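Local coordinates for CRISPR-associated endoribonuclease Cas2 2 (Sulfolobus solfataricus, PDB 3EXC), which cleaves single-stranded RNA as a magnesium-dependent endoribonuclease of the CRISPR antiviral system, working as a homodimer that also assembles with Cas1, at residues L6-D11 with N23-L28. The protein carries 2 engineered substitutions. Sequence-based numbering, arbitrary orientation.
With NA (sodium ion), chain C.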
loop_
_atom_site.group_PDB
_atom_site.type_symbol
_atom_site.label_atom_id
_atom_site.label_comp_id
_atom_site.label_asym_id
_atom_site.label_seq_id
_atom_site.Cartn_x
_atom_site.Cartn_y
_atom_site.Cartn_z
ATOM N N LEU A 6 -4.544 -10.618 -0.828
ATOM C CA LEU A 6 -3.493 -9.935 -0.136
ATOM C C LEU A 6 -2.966 -8.847 -0.931
ATOM O O LEU A 6 -3.126 -8.827 -2.129
ATOM C CB LEU A 6 -2.389 -10.885 0.320
ATOM C CG LEU A 6 -1.696 -11.795 -0.633
ATOM C CD1 LEU A 6 -0.963 -10.954 -1.581
ATOM C CD2 LEU A 6 -0.750 -12.546 0.267
ATOM N N LEU A 7 -2.405 -7.878 -0.223
ATOM C CA LEU A 7 -1.731 -6.723 -0.786
ATOM C C LEU A 7 -0.278 -6.824 -0.411
ATOM O O LEU A 7 0.041 -7.185 0.743
ATOM C CB LEU A 7 -2.133 -5.449 -0.081
ATOM C CG LEU A 7 -3.548 -5.038 -0.223
ATOM C CD1 LEU A 7 -3.683 -3.803 0.715
ATOM C CD2 LEU A 7 -3.632 -4.651 -1.677
ATOM N N VAL A 8 0.570 -6.472 -1.358
ATOM C CA VAL A 8 1.961 -6.282 -1.059
ATOM C C VAL A 8 2.228 -4.837 -1.398
ATOM O O VAL A 8 2.026 -4.416 -2.544
ATOM C CB VAL A 8 2.805 -7.129 -1.979
ATOM C CG1 VAL A 8 4.268 -6.918 -1.666
ATOM C CG2 VAL A 8 2.422 -8.554 -1.732
ATOM N N VAL A 9 2.690 -4.087 -0.426
ATOM C CA VAL A 9 3.040 -2.718 -0.581
ATOM C C VAL A 9 4.523 -2.588 -0.249
ATOM O O VAL A 9 4.995 -2.983 0.824
ATOM C CB VAL A 9 2.186 -1.869 0.430
ATOM C CG1 VAL A 9 2.478 -0.378 0.319
ATOM C CG2 VAL A 9 0.702 -2.095 0.130
ATOM N N TYR A 10 5.292 -1.947 -1.109
ATOM C CA TYR A 10 6.741 -1.850 -0.832
ATOM C C TYR A 10 7.364 -0.413 -0.923
ATOM O O TYR A 10 6.849 0.539 -1.604
ATOM C CB TYR A 10 7.516 -2.892 -1.661
ATOM C CG TYR A 10 7.220 -2.871 -3.134
ATOM C CD1 TYR A 10 6.167 -3.604 -3.662
ATOM C CD2 TYR A 10 8.002 -2.106 -4.026
ATOM C CE1 TYR A 10 5.869 -3.548 -5.055
ATOM C CE2 TYR A 10 7.724 -2.065 -5.407
ATOM C CZ TYR A 10 6.649 -2.806 -5.894
ATOM O OH TYR A 10 6.343 -2.801 -7.234
ATOM N N ASP A 11 8.506 -0.273 -0.255
ATOM C CA ASP A 11 9.261 0.954 -0.196
ATOM C C ASP A 11 10.705 0.433 -0.364
ATOM O O ASP A 11 11.400 0.023 0.589
ATOM C CB ASP A 11 8.929 1.628 1.156
ATOM C CG ASP A 11 9.875 2.785 1.524
ATOM O OD1 ASP A 11 10.855 3.054 0.755
ATOM O OD2 ASP A 11 9.653 3.410 2.631
ATOM N N ASN A 23 8.784 -7.444 -10.941
ATOM C CA ASN A 23 8.820 -8.547 -11.923
ATOM C C ASN A 23 8.472 -9.863 -11.295
ATOM O O ASN A 23 7.736 -10.659 -11.889
ATOM C CB ASN A 23 10.207 -8.712 -12.586
ATOM C CG ASN A 23 10.502 -7.636 -13.611
ATOM O OD1 ASN A 23 9.624 -6.806 -13.946
ATOM N ND2 ASN A 23 11.748 -7.595 -14.076
ATOM N N ASN A 24 9.039 -10.104 -10.112
ATOM C CA ASN A 24 8.751 -11.348 -9.391
ATOM C C ASN A 24 7.367 -11.501 -8.797
ATOM O O ASN A 24 6.771 -12.579 -8.838
ATOM C CB ASN A 24 9.815 -11.616 -8.373
ATOM C CG ASN A 24 11.030 -12.261 -9.019
ATOM O OD1 ASN A 24 11.965 -11.559 -9.478
ATOM N ND2 ASN A 24 10.979 -13.603 -9.149
ATOM N N LEU A 25 6.854 -10.423 -8.252
ATOM C CA LEU A 25 5.429 -10.373 -7.873
ATOM C C LEU A 25 4.476 -10.688 -9.077
ATOM O O LEU A 25 3.521 -11.413 -8.890
ATOM C CB LEU A 25 5.101 -9.012 -7.180
ATOM C CG LEU A 25 5.893 -8.591 -5.935
ATOM C CD1 LEU A 25 5.430 -7.204 -5.456
ATOM C CD2 LEU A 25 5.680 -9.621 -4.855
ATOM N N LYS A 26 4.721 -10.166 -10.289
ATOM C CA LYS A 26 3.874 -10.542 -11.427
ATOM C C LYS A 26 4.016 -12.057 -11.641
ATOM O O LYS A 26 3.019 -12.761 -11.805
ATOM C CB LYS A 26 4.261 -9.839 -12.737
ATOM C CG LYS A 26 3.978 -8.364 -12.754
ATOM C CD LYS A 26 4.546 -7.758 -14.074
ATOM C CE LYS A 26 5.232 -6.327 -13.898
ATOM N NZ LYS A 26 4.334 -5.093 -13.761
ATOM N N LYS A 27 5.254 -12.569 -11.606
ATOM C CA LYS A 27 5.482 -13.983 -11.901
ATOM C C LYS A 27 4.686 -14.886 -10.980
ATOM O O LYS A 27 4.187 -15.916 -11.431
ATOM C CB LYS A 27 6.969 -14.364 -11.844
ATOM C CG LYS A 27 7.826 -13.884 -13.029
ATOM C CD LYS A 27 9.332 -14.281 -12.851
ATOM C CE LYS A 27 9.524 -15.489 -11.909
ATOM N NZ LYS A 27 10.641 -16.414 -12.352
ATOM N N LEU A 28 4.559 -14.505 -9.708
ATOM C CA LEU A 28 3.797 -15.312 -8.744
ATOM C C LEU A 28 2.291 -15.115 -8.930
ATOM O O LEU A 28 1.506 -15.497 -8.025
ATOM C CB LEU A 28 4.156 -14.957 -7.279
ATOM C CG LEU A 28 5.598 -14.966 -6.764
ATOM C CD1 LEU A 28 5.610 -14.798 -5.289
ATOM C CD2 LEU A 28 6.278 -16.236 -7.106
HETATM NA NA NA C . 5.487 2.621 -0.292
HETATM O O HOH W 1 3.162 2.350 -1.857
HETATM O O HOH W 2 6.909 3.653 -2.370
#
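Leu-25 joins helix 15-27 to the face of strand 5-11, and on the helix side the contact with Val-8 and Tyr-10 rests on it alone. In the last turn of the helix, with backbone bonds from Lys-27 N to Asn-23 O and Leu-28 N to Asn-24 O, this leucine points at the strand. Its CG stands anti to the carbonyl carbon (chi1 -57°) and the chain is extended beyond, carrying CD1 toward the strand to meet Val-8 and Tyr-10 from different sides. Leu-25 CD1 lies 3.7 Å from Tyr-10 CE1, oblique to the ring, and the two side chains pass one another heading opposite ways. The same methyl meets Val-8 CG1 tip to tip at 4.0 Å; held anti to the backbone N (chi1 180°), CG1 is the valine branch that reaches it. The CA atoms of Val-8 and Leu-25 are 8.7 Å apart, bridged purely by apolar groups. Phe-38 of the adjoining strand and Leu-50 of helix 47-57 also touch Leu-25, and Leu-28, the first residue to leave helical geometry, packs on Leu-50.

Val-9 turns to the other face of the sheet, packing on Val-9 of the second subunit. Tyr-10 O binds a sodium ion at 2.8 Å, shared with Gln-34 of that subunit and two waters, and Asp-11, the predicted catalytic magnesium ligand, follows at the strand end. The contact is part of the hydrophobic core of a ferredoxin-like fold: helices pack on one sheet face, and the opposite face forms the Cas2 dimer interface beside the predicted metal site.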